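Putative glutathione S-transferase (Sinorhizobium meliloti, PDB 4MDC) probably works as a homodimeric glutathione transferase, joining the thiol of glutathione to electrophilic substrates. Local coordinates at residues S43-Q48 / R102-L107; A115-L120 / I189-L194; Y27-S32 / E53-E58; D131-L136 / S201-L206. One frame throughout, in Å; residues are numbered along the deposited sequence.

Interaction 1: residues S43-Q48 / R102-L107; sequences SEYGYQ and RDRRLL
Tyr-45 reaches across to the 102-107 loop with its ring and ends on the backbone of Leu-106. There Leu-106 N donates to Tyr-45 OH at 2.9 Å, a bond nearly straight at 163°. Along the way Arg-104 O meets the edge of the ring near its plane, 3.4 Å from Tyr-45 CE1. Leu-106 runs past the tyrosine in the opposite direction and lays CD1 3.7 Å from Tyr-45 CE1; the same methyl also reaches Glu-44 CB. Farther toward solvent, the guanidinium of Arg-104 lies flat over the end of the helix, with Glu-44 O 3.3 Å from Arg-104 CZ and above the centre of one face. Its chain is extended from CG to NE, which carries the flat group that far, and Arg-104 NE bonds to Met-100 O. A water donates to Arg-104 O and, weakly, to Glu-44 OE1, while the other carboxylate oxygen, Glu-44 OE2, is held by Arg-227 and Ser-229. Behind these contacts, Gly-46 takes positive phi (78°) and closes the helix in a Schellman motif, its N bonded to Ser-43 O. Leu-106 also packs on Tyr-191 and Leu-194 of helix 191-205. The arrangement joins the C-terminal end of helix 33-44, in the thioredoxin-like N-terminal domain, to the linker that leads into the all-helical C-terminal domain of the glutathione transferase fold.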
# COMPACT_ATOMS: atom_id res chain seq x y z
N SER B 43 -14.36 -3.44 -16.05
CA SER B 43 -15.04 -4.37 -16.97
C SER B 43 -16.10 -5.26 -16.32
O SER B 43 -17.18 -5.42 -16.86
CB SER B 43 -14.05 -5.28 -17.73
OG SER B 43 -13.18 -4.47 -18.42
N GLU B 44 -15.79 -5.83 -15.15
CA GLU B 44 -16.72 -6.69 -14.42
C GLU B 44 -18.00 -5.92 -14.10
O GLU B 44 -19.08 -6.49 -14.13
CB GLU B 44 -16.08 -7.22 -13.09
CG GLU B 44 -15.01 -8.30 -13.26
CD GLU B 44 -15.55 -9.68 -13.65
OE1 GLU B 44 -16.66 -10.03 -13.21
OE2 GLU B 44 -14.85 -10.46 -14.40
N TYR B 45 -17.86 -4.63 -13.82
CA TYR B 45 -19.00 -3.77 -13.45
C TYR B 45 -19.61 -3.01 -14.66
O TYR B 45 -20.49 -2.20 -14.49
CB TYR B 45 -18.60 -2.80 -12.32
CG TYR B 45 -18.42 -3.40 -10.96
CD1 TYR B 45 -18.86 -4.67 -10.66
CD2 TYR B 45 -17.83 -2.65 -9.92
CE1 TYR B 45 -18.69 -5.21 -9.40
CE2 TYR B 45 -17.68 -3.17 -8.66
CZ TYR B 45 -18.09 -4.44 -8.40
OH TYR B 45 -18.03 -4.98 -7.13
N GLY B 46 -19.12 -3.27 -15.86
CA GLY B 46 -19.77 -2.73 -17.06
C GLY B 46 -19.49 -1.26 -17.34
O GLY B 46 -20.20 -0.63 -18.13
N TYR B 47 -18.44 -0.72 -16.76
CA TYR B 47 -18.02 0.64 -17.07
C TYR B 47 -17.37 0.66 -18.45
O TYR B 47 -16.71 -0.32 -18.85
CB TYR B 47 -16.97 1.17 -16.09
CG TYR B 47 -17.48 1.58 -14.74
CD1 TYR B 47 -17.83 0.62 -13.85
CD2 TYR B 47 -17.56 2.90 -14.39
CE1 TYR B 47 -18.28 0.98 -12.57
CE2 TYR B 47 -18.02 3.27 -13.11
CZ TYR B 47 -18.35 2.30 -12.23
OH TYR B 47 -18.83 2.73 -10.95
N GLN B 48 -17.47 1.81 -19.10
CA GLN B 48 -16.68 2.12 -20.31
C GLN B 48 -15.72 3.18 -19.90
O GLN B 48 -16.13 4.14 -19.26
CB GLN B 48 -17.56 2.65 -21.43
CG GLN B 48 -18.50 1.57 -21.93
CD GLN B 48 -19.03 1.86 -23.31
OE1 GLN B 48 -19.36 3.01 -23.64
NE2 GLN B 48 -19.04 0.84 -24.16
N ARG B 102 -24.74 -4.71 -8.66
CA ARG B 102 -25.86 -5.48 -8.13
C ARG B 102 -25.70 -6.94 -8.49
O ARG B 102 -25.41 -7.27 -9.65
CB ARG B 102 -27.21 -4.94 -8.67
N ASP B 103 -25.82 -7.81 -7.50
CA ASP B 103 -25.71 -9.27 -7.76
C ASP B 103 -24.34 -9.74 -8.20
O ASP B 103 -24.19 -10.92 -8.48
CB ASP B 103 -26.78 -9.73 -8.78
CG ASP B 103 -28.20 -9.44 -8.32
OD1 ASP B 103 -28.47 -9.68 -7.12
OD2 ASP B 103 -29.01 -8.94 -9.14
N ARG B 104 -23.32 -8.88 -8.25
CA ARG B 104 -22.01 -9.31 -8.70
C ARG B 104 -20.91 -8.58 -7.93
O ARG B 104 -19.85 -8.30 -8.45
CB ARG B 104 -21.82 -9.12 -10.22
CG ARG B 104 -22.13 -7.73 -10.72
CD ARG B 104 -22.18 -7.70 -12.25
NE ARG B 104 -22.28 -6.35 -12.74
CZ ARG B 104 -22.33 -6.03 -14.03
NH1 ARG B 104 -22.40 -6.99 -14.94
NH2 ARG B 104 -22.38 -4.77 -14.40
N ARG B 105 -21.14 -8.37 -6.66
CA ARG B 105 -20.25 -7.57 -5.85
C ARG B 105 -18.90 -8.26 -5.59
O ARG B 105 -18.87 -9.37 -5.11
CB ARG B 105 -20.93 -7.24 -4.52
CG ARG B 105 -20.22 -6.14 -3.72
CD ARG B 105 -20.83 -5.89 -2.35
NE ARG B 105 -20.19 -4.74 -1.68
CZ ARG B 105 -20.54 -4.24 -0.49
NH1 ARG B 105 -21.56 -4.76 0.21
NH2 ARG B 105 -19.89 -3.18 -0.01
N LEU B 106 -17.81 -7.55 -5.82
CA LEU B 106 -16.46 -8.08 -5.69
C LEU B 106 -15.77 -7.85 -4.31
O LEU B 106 -14.70 -8.40 -4.05
CB LEU B 106 -15.61 -7.51 -6.79
CG LEU B 106 -16.03 -7.95 -8.18
CD1 LEU B 106 -15.43 -7.01 -9.19
CD2 LEU B 106 -15.61 -9.40 -8.40
N LEU B 107 -16.38 -6.98 -3.48
CA LEU B 107 -15.97 -6.73 -2.09
C LEU B 107 -17.13 -6.96 -1.11
O LEU B 107 -18.10 -6.20 -1.10
CB LEU B 107 -15.59 -5.27 -1.88
CG LEU B 107 -14.86 -4.92 -0.56
CD1 LEU B 107 -13.55 -5.67 -0.36
CD2 LEU B 107 -14.59 -3.42 -0.53
O HOH W 1 -18.39 -9.74 -10.33

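Interaction 2: residues A115-L120 / I189-L194; sequences AEIRRL and ISYGDL
Ile-117 fits against the first turn of helix 191-205, its two branches dividing the work. Ile-117 CG2 reaches Tyr-191 CB at 3.6 Å and comes almost as near to Gly-192 N, while CG1 and CD1 lie against Ser-190, with Ile-117 CD1 3.8 Å from Ser-190 CB. The isoleucine and Tyr-191 cross at a slant, and the tyrosine ring leads away from the contact toward Ser-90, whose carbonyl oxygen its hydroxyl meets. One turn on, Leu-120 points at the partner helix and sets CB 4.1 Å from Gly-192 CA. Because Gly-192 has no side chain, the backbones close to 5.0 Å between Leu-120 CA and Gly-192 CA; a CB at this glycine would be pressed by Leu-120 CB and Ser-190 OG. Ser-190 is the N-cap. Its OG sits between the backbone N and the carbonyl carbon (chi1 74°), where Gly-192 N gives it a weak bond, and Asp-193 OD2 accepts from Ser-190 N at 2.9 Å to complete a capping box. Asp-193 OD1 is taken up by Leu-184 N and Trp-220 NE1. No hydrogen bond crosses between 115-120 and 189-194: contact is van der Waals, mostly carbon on carbon; the capping bonds meet Ser-190 N and Gly-192 N, and Tyr-191 and Asp-193 find partners outside.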
# COMPACT_ATOMS: atom_id res chain seq x y z
N ALA B 115 -11.75 -7.63 5.15
CA ALA B 115 -10.35 -7.64 5.59
C ALA B 115 -9.52 -8.69 4.81
O ALA B 115 -8.39 -8.42 4.37
CB ALA B 115 -10.22 -7.87 7.06
N GLU B 116 -10.07 -9.87 4.61
CA GLU B 116 -9.34 -10.92 3.86
C GLU B 116 -9.20 -10.63 2.37
O GLU B 116 -8.14 -10.87 1.82
CB GLU B 116 -10.03 -12.28 4.08
CG GLU B 116 -9.38 -13.45 3.35
CD GLU B 116 -7.95 -13.76 3.78
OE1 GLU B 116 -7.43 -13.25 4.79
OE2 GLU B 116 -7.29 -14.55 3.06
N ILE B 117 -10.23 -10.06 1.75
CA ILE B 117 -10.16 -9.63 0.34
C ILE B 117 -9.08 -8.56 0.19
O ILE B 117 -8.19 -8.68 -0.66
CB ILE B 117 -11.53 -9.14 -0.14
CG1 ILE B 117 -12.49 -10.32 -0.15
CG2 ILE B 117 -11.42 -8.50 -1.54
CD1 ILE B 117 -13.95 -9.92 -0.25
N ARG B 118 -9.07 -7.59 1.09
CA ARG B 118 -8.03 -6.55 1.09
C ARG B 118 -6.63 -7.16 1.29
O ARG B 118 -5.64 -6.68 0.72
CB ARG B 118 -8.36 -5.48 2.17
CG ARG B 118 -9.55 -4.63 1.78
CD ARG B 118 -10.06 -3.80 2.90
NE ARG B 118 -11.16 -2.93 2.49
CZ ARG B 118 -12.12 -2.50 3.31
NH1 ARG B 118 -12.21 -2.95 4.56
NH2 ARG B 118 -13.04 -1.68 2.82
N ARG B 119 -6.52 -8.10 2.24
CA ARG B 119 -5.20 -8.65 2.59
C ARG B 119 -4.58 -9.30 1.33
O ARG B 119 -3.39 -9.13 1.01
CB ARG B 119 -5.31 -9.71 3.66
CG ARG B 119 -3.97 -10.28 4.16
CD ARG B 119 -4.16 -11.41 5.20
NE ARG B 119 -4.65 -12.62 4.55
CZ ARG B 119 -3.89 -13.47 3.83
NH1 ARG B 119 -2.59 -13.30 3.71
NH2 ARG B 119 -4.45 -14.50 3.24
N LEU B 120 -5.42 -10.03 0.61
CA LEU B 120 -4.94 -10.67 -0.66
C LEU B 120 -4.66 -9.68 -1.79
O LEU B 120 -3.69 -9.84 -2.55
CB LEU B 120 -5.97 -11.68 -1.16
CG LEU B 120 -6.08 -12.88 -0.24
CD1 LEU B 120 -7.40 -13.57 -0.55
CD2 LEU B 120 -4.93 -13.80 -0.40
N ILE B 189 -15.85 -15.13 -6.05
CA ILE B 189 -14.85 -14.30 -6.70
C ILE B 189 -14.83 -12.91 -6.02
O ILE B 189 -15.88 -12.37 -5.57
CB ILE B 189 -15.10 -14.16 -8.21
CG1 ILE B 189 -13.86 -13.53 -8.89
CG2 ILE B 189 -16.37 -13.37 -8.55
CD1 ILE B 189 -13.95 -13.45 -10.41
N SER B 190 -13.65 -12.37 -5.87
CA SER B 190 -13.48 -11.07 -5.24
C SER B 190 -12.33 -10.28 -5.88
O SER B 190 -11.61 -10.78 -6.72
CB SER B 190 -13.18 -11.29 -3.75
OG SER B 190 -11.84 -11.78 -3.56
N TYR B 191 -12.14 -9.06 -5.36
CA TYR B 191 -10.93 -8.31 -5.71
C TYR B 191 -9.64 -9.12 -5.54
O TYR B 191 -8.64 -8.84 -6.21
CB TYR B 191 -10.85 -7.05 -4.81
CG TYR B 191 -11.77 -5.89 -5.12
CD1 TYR B 191 -12.52 -5.80 -6.25
CD2 TYR B 191 -11.94 -4.86 -4.15
CE1 TYR B 191 -13.36 -4.72 -6.47
CE2 TYR B 191 -12.76 -3.78 -4.37
CZ TYR B 191 -13.47 -3.70 -5.58
OH TYR B 191 -14.31 -2.62 -5.82
N GLY B 192 -9.57 -9.99 -4.52
CA GLY B 192 -8.39 -10.83 -4.30
C GLY B 192 -7.99 -11.63 -5.55
O GLY B 192 -6.82 -11.68 -5.92
N ASP B 193 -8.96 -12.29 -6.16
CA ASP B 193 -8.76 -13.05 -7.43
C ASP B 193 -8.32 -12.13 -8.55
O ASP B 193 -7.37 -12.43 -9.34
CB ASP B 193 -10.05 -13.77 -7.84
CG ASP B 193 -10.53 -14.74 -6.82
OD1 ASP B 193 -10.03 -15.88 -6.76
OD2 ASP B 193 -11.43 -14.29 -6.02
N LEU B 194 -8.96 -10.97 -8.67
CA LEU B 194 -8.64 -10.01 -9.73
C LEU B 194 -7.24 -9.47 -9.57
O LEU B 194 -6.48 -9.26 -10.53
CB LEU B 194 -9.65 -8.89 -9.87
CG LEU B 194 -11.10 -9.27 -10.10
CD1 LEU B 194 -11.96 -8.06 -10.32
CD2 LEU B 194 -11.25 -10.25 -11.23

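Interaction 3: residues Y27-S32 / E53-E58; sequences YHHPMS and EEQPWE
Glu-53 and Glu-54 on one side and His-29 on the other bury most of the surface here. Glu-53 pairs with His-28 in a parallel beta bridge, with Glu-53 CA 3.3 Å from His-28 O in a CA-H...O contact. Its extended chain then crosses Pro-30 at about a right angle, bringing Glu-53 CD 3.8 Å from Pro-30 CD. The next residue supplies the hydrogen bond across the contact: Glu-54 N donates to His-28 O at 2.8 Å. Glu-54 lies alongside Tyr-27 and points the same way, its CG at the ring edge, 3.9 Å from Tyr-27 CD2, while Arg-60 forms a salt bridge with its carboxylate. His-29 has CG opposite the backbone N (chi1 -165°), which swings the imidazole toward 53-58. Glu-54 O lies at the ring edge, 3.4 Å from His-29 CD2, and the amide of Gln-55 stands 81° to the ring, with Gln-55 OE1 3.3 Å from His-29 NE2. That amide is steadied by Gln-55 NE2, which donates to Glu-53 OE2. The other ring nitrogen, His-29 ND1, accepts from Met-31 N at 3.0 Å, fixing the ring's rotation; replacing His-29 with an alanine would probably leave Met-31 N without this acceptor and open a gap beside Glu-54 O and Gln-55. The loop that follows strand 25-28 thus meets the one leaving strand 50-53, at the end of a beta-alpha-beta unit with helix 33-44 as its crossover, the start of the thioredoxin-like domain of glutathione transferases.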
# COMPACT_ATOMS: atom_id res chain seq x y z
N TYR B 27 -5.51 6.52 -16.44
CA TYR B 27 -4.09 6.61 -16.76
C TYR B 27 -3.47 5.33 -16.27
O TYR B 27 -3.61 4.98 -15.12
CB TYR B 27 -3.45 7.85 -16.08
CG TYR B 27 -4.06 9.13 -16.63
CD1 TYR B 27 -5.19 9.67 -16.10
CD2 TYR B 27 -3.54 9.72 -17.78
CE1 TYR B 27 -5.77 10.80 -16.64
CE2 TYR B 27 -4.09 10.87 -18.29
CZ TYR B 27 -5.22 11.38 -17.74
OH TYR B 27 -5.80 12.51 -18.25
N HIS B 28 -2.79 4.61 -17.15
CA HIS B 28 -2.38 3.25 -16.83
C HIS B 28 -1.15 2.88 -17.67
O HIS B 28 -0.74 3.61 -18.56
CB HIS B 28 -3.51 2.30 -17.17
CG HIS B 28 -3.60 1.99 -18.63
ND1 HIS B 28 -3.24 0.77 -19.15
CD2 HIS B 28 -3.86 2.79 -19.70
CE1 HIS B 28 -3.35 0.80 -20.46
NE2 HIS B 28 -3.71 2.02 -20.82
N HIS B 29 -0.60 1.72 -17.36
CA HIS B 29 0.37 1.05 -18.21
C HIS B 29 0.02 -0.43 -18.29
O HIS B 29 -0.32 -1.08 -17.31
CB HIS B 29 1.82 1.23 -17.70
CG HIS B 29 2.85 0.85 -18.74
ND1 HIS B 29 3.22 -0.46 -18.98
CD2 HIS B 29 3.52 1.59 -19.65
CE1 HIS B 29 4.09 -0.51 -19.99
NE2 HIS B 29 4.29 0.73 -20.40
N PRO B 30 0.18 -1.03 -19.48
CA PRO B 30 -0.19 -2.42 -19.62
C PRO B 30 0.56 -3.37 -18.67
O PRO B 30 0.04 -4.43 -18.35
CB PRO B 30 0.24 -2.71 -21.09
CG PRO B 30 0.16 -1.39 -21.76
CD PRO B 30 0.42 -0.34 -20.76
N MSE B 31 1.82 -3.03 -18.31
CA MSE B 31 2.70 -3.88 -17.54
C MSE B 31 2.64 -3.52 -16.05
O MSE B 31 3.50 -3.93 -15.28
CB MSE B 31 4.12 -3.90 -18.04
CG MSE B 31 4.15 -4.48 -19.48
SE MSE B 31 3.98 -6.44 -19.45
CE MSE B 31 2.06 -6.72 -19.86
N SER B 32 1.62 -2.76 -15.70
CA SER B 32 1.29 -2.43 -14.30
C SER B 32 0.17 -3.35 -13.76
O SER B 32 -1.00 -3.22 -14.19
CB SER B 32 0.89 -0.97 -14.21
OG SER B 32 0.13 -0.63 -13.03
N GLU B 53 -2.36 5.75 -21.81
CA GLU B 53 -1.13 5.08 -21.45
C GLU B 53 -0.10 6.08 -20.95
O GLU B 53 0.10 7.15 -21.56
CB GLU B 53 -0.57 4.27 -22.62
CG GLU B 53 0.59 3.37 -22.18
CD GLU B 53 1.06 2.41 -23.26
OE1 GLU B 53 0.23 1.83 -23.98
OE2 GLU B 53 2.27 2.17 -23.32
N GLU B 54 0.53 5.78 -19.83
CA GLU B 54 1.58 6.66 -19.25
C GLU B 54 2.83 5.83 -18.95
O GLU B 54 2.70 4.69 -18.56
CB GLU B 54 1.07 7.29 -17.97
CG GLU B 54 0.09 8.44 -18.22
CD GLU B 54 0.73 9.65 -18.93
OE1 GLU B 54 1.94 9.89 -18.76
OE2 GLU B 54 -0.00 10.36 -19.65
N GLN B 55 4.02 6.38 -19.01
CA GLN B 55 5.22 5.58 -18.67
C GLN B 55 5.54 5.74 -17.15
O GLN B 55 5.85 6.84 -16.72
CB GLN B 55 6.35 6.01 -19.60
CG GLN B 55 5.98 5.85 -21.11
CD GLN B 55 5.41 4.44 -21.47
OE1 GLN B 55 6.01 3.42 -21.11
NE2 GLN B 55 4.25 4.38 -22.18
N PRO B 56 5.45 4.65 -16.33
CA PRO B 56 5.65 4.77 -14.85
C PRO B 56 7.02 5.39 -14.48
O PRO B 56 7.12 6.10 -13.47
CB PRO B 56 5.59 3.30 -14.34
CG PRO B 56 4.84 2.57 -15.39
CD PRO B 56 5.18 3.25 -16.71
N TRP B 57 8.03 5.14 -15.33
CA TRP B 57 9.37 5.72 -15.20
C TRP B 57 9.61 7.16 -15.70
O TRP B 57 10.63 7.76 -15.36
CB TRP B 57 10.37 4.81 -15.93
CG TRP B 57 10.02 4.63 -17.41
CD1 TRP B 57 9.20 3.66 -17.97
CD2 TRP B 57 10.43 5.46 -18.48
NE1 TRP B 57 9.10 3.85 -19.33
CE2 TRP B 57 9.85 4.95 -19.66
CE3 TRP B 57 11.24 6.59 -18.56
CZ2 TRP B 57 10.05 5.53 -20.91
CZ3 TRP B 57 11.42 7.18 -19.81
CH2 TRP B 57 10.83 6.64 -20.97
N GLU B 58 8.76 7.71 -16.56
CA GLU B 58 9.18 8.92 -17.35
C GLU B 58 9.19 10.28 -16.66
O GLU B 58 9.79 11.24 -17.17
CB GLU B 58 8.28 9.08 -18.58
CG GLU B 58 8.67 10.19 -19.57
CD GLU B 58 7.84 10.19 -20.85
OE1 GLU B 58 6.86 9.44 -20.96
OE2 GLU B 58 8.17 10.96 -21.76

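Interaction 4: residues D131-L136 / S201-L206; sequences DVTRPL and SVLDYL
Leu-203 pushes its two methyls between Val-132 and Thr-133 on the facing helix. With CG beside the backbone N and opposite the carbonyl carbon (chi1 -65°), the chain turns toward 131-136 although its first bond runs across the contact. Leu-203 CD2 then lies 3.9 Å from Val-132 CG1, and Leu-203 CD1 is at the same 3.9 Å from Thr-133 OG1. Val-132 brings only CG1 to the contact: this methyl is opposite the backbone N (chi1 178°). The Thr-133 hydroxyl lies against Leu-203, while the methyl meets Val-202 and also borders Leu-203, with Thr-133 CG2 and Val-202 CG1 3.9 Å apart. Toward the end of helix 201-205, Leu-136 and Leu-206 slide past each other in opposite directions. Leu-136 was modelled in two conformers; in the one described, CD2 rests on Leu-206 CD1, a tight fit that is uncertain for this reason. An alanine in place of Leu-203 is likely to open a gap beside Val-132 and Thr-133 and leave Val-132 CG1 without its partner across the contact.

The two short helical segments run at 53° to each other, their axes 10.6 Å apart at closest approach, and carbon contacts hold them together. Helix 111-145 is itself irregular here, with a wider pi-type turn at 131-133 and a kink at Pro-135, whose N lacks a bond to the preceding turn. Around the pair, Pro-33 at the start of helix 33-44 touches both Thr-133 and Val-202, Pro-135 faces helix 157-165, and Met-128 and Ile-141 of helix 111-145 extend the packing along Leu-203 and Leu-206.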
# COMPACT_ATOMS: atom_id res chain seq x y z
N ASP B 131 8.59 -7.61 -4.48
CA ASP B 131 9.52 -8.75 -4.43
C ASP B 131 9.88 -9.18 -5.84
O ASP B 131 10.96 -9.65 -6.10
CB ASP B 131 8.86 -9.99 -3.82
CG ASP B 131 8.71 -9.91 -2.31
OD1 ASP B 131 9.28 -8.98 -1.72
OD2 ASP B 131 8.00 -10.79 -1.77
N VAL B 132 8.95 -9.01 -6.76
CA VAL B 132 9.09 -9.57 -8.12
C VAL B 132 8.77 -8.57 -9.26
O VAL B 132 9.63 -8.23 -10.08
CB VAL B 132 8.16 -10.78 -8.33
CG1 VAL B 132 8.29 -11.32 -9.77
CG2 VAL B 132 8.47 -11.90 -7.35
N THR B 133 7.52 -8.12 -9.33
CA THR B 133 7.00 -7.63 -10.59
C THR B 133 7.56 -6.29 -10.97
O THR B 133 7.98 -6.06 -12.12
CB THR B 133 5.46 -7.61 -10.56
OG1 THR B 133 4.95 -8.81 -9.94
CG2 THR B 133 4.93 -7.59 -11.97
N ARG B 134 7.57 -5.34 -10.04
CA ARG B 134 8.11 -4.01 -10.36
C ARG B 134 9.60 -4.01 -10.82
O ARG B 134 9.92 -3.49 -11.92
CB ARG B 134 7.90 -3.05 -9.17
CG ARG B 134 8.57 -1.70 -9.38
CD ARG B 134 8.14 -0.65 -8.37
NE ARG B 134 8.54 -0.96 -6.98
CZ ARG B 134 7.72 -1.27 -5.95
NH1 ARG B 134 8.26 -1.50 -4.76
NH2 ARG B 134 6.40 -1.39 -6.09
N PRO B 135 10.50 -4.65 -10.05
CA PRO B 135 11.88 -4.68 -10.56
C PRO B 135 12.08 -5.45 -11.88
O PRO B 135 12.90 -5.07 -12.72
CB PRO B 135 12.68 -5.34 -9.43
CG PRO B 135 11.67 -5.92 -8.46
CD PRO B 135 10.37 -5.19 -8.66
N LEU B 136 11.32 -6.51 -12.08
CA LEU B 136 11.46 -7.32 -13.28
C LEU B 136 10.97 -6.56 -14.50
O LEU B 136 11.64 -6.54 -15.56
CB LEU B 136 10.66 -8.60 -13.12
CG LEU B 136 10.94 -9.66 -14.16
CD1 LEU B 136 10.91 -11.00 -13.49
CD2 LEU B 136 9.88 -9.57 -15.25
N SER B 201 -0.86 -12.09 -14.87
CA SER B 201 -0.97 -11.84 -16.32
C SER B 201 0.22 -11.07 -16.85
O SER B 201 0.68 -11.28 -18.02
CB SER B 201 -2.28 -11.15 -16.69
OG SER B 201 -2.30 -9.78 -16.33
N VAL B 202 0.78 -10.18 -16.03
CA VAL B 202 1.98 -9.41 -16.44
C VAL B 202 3.21 -10.34 -16.55
O VAL B 202 3.97 -10.30 -17.54
CB VAL B 202 2.22 -8.25 -15.47
CG1 VAL B 202 3.56 -7.57 -15.67
CG2 VAL B 202 1.10 -7.21 -15.58
N LEU B 203 3.42 -11.11 -15.48
CA LEU B 203 4.51 -12.06 -15.46
C LEU B 203 4.36 -13.07 -16.60
O LEU B 203 5.37 -13.45 -17.20
CB LEU B 203 4.62 -12.74 -14.11
CG LEU B 203 5.00 -11.72 -13.02
CD1 LEU B 203 4.87 -12.34 -11.63
CD2 LEU B 203 6.40 -11.21 -13.22
N ASP B 204 3.12 -13.51 -16.86
CA ASP B 204 2.89 -14.52 -17.90
C ASP B 204 3.13 -13.95 -19.25
O ASP B 204 3.73 -14.64 -20.11
CB ASP B 204 1.49 -15.10 -17.78
CG ASP B 204 1.33 -16.44 -18.55
OD1 ASP B 204 2.22 -17.32 -18.44
OD2 ASP B 204 0.32 -16.51 -19.27
N TYR B 205 2.75 -12.70 -19.50
CA TYR B 205 3.07 -12.01 -20.78
C TYR B 205 4.57 -12.12 -21.06
O TYR B 205 5.04 -12.40 -22.19
CB TYR B 205 2.73 -10.54 -20.67
CG TYR B 205 2.87 -9.77 -21.96
CD1 TYR B 205 4.11 -9.36 -22.44
CD2 TYR B 205 1.73 -9.42 -22.70
CE1 TYR B 205 4.19 -8.60 -23.63
CE2 TYR B 205 1.80 -8.71 -23.89
CZ TYR B 205 3.05 -8.34 -24.36
OH TYR B 205 3.12 -7.61 -25.52
N LEU B 206 5.35 -11.91 -20.02
CA LEU B 206 6.82 -11.94 -20.12
C LEU B 206 7.45 -13.36 -20.12
O LEU B 206 8.66 -13.48 -20.19
CB LEU B 206 7.41 -11.11 -18.98
CG LEU B 206 7.19 -9.59 -19.08
CD1 LEU B 206 7.56 -8.92 -17.77
CD2 LEU B 206 8.01 -9.01 -20.23

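Interactions 2 and 4 join the same two helices, 111-145 and 191-205, at places whose centres lie 19 Å apart; both are buried and carry no hydrogen bond across. Interactions 1 and 3 are only partly buried and mix apolar packing with polar contacts: a tyrosine hydroxyl and a guanidinium in interaction 1, a beta bridge and a histidine in interaction 3. They lie near the two ends of helix 33-44. Each meets one helical contact: the linker of interaction 1 touches interaction 2 where Leu-106 O probably accepts from Tyr-191 N and Leu-106 packs on Leu-194, and the N-terminal domain, through interaction 3, touches interaction 4 where Met-31 packs on Val-202 and Tyr-205.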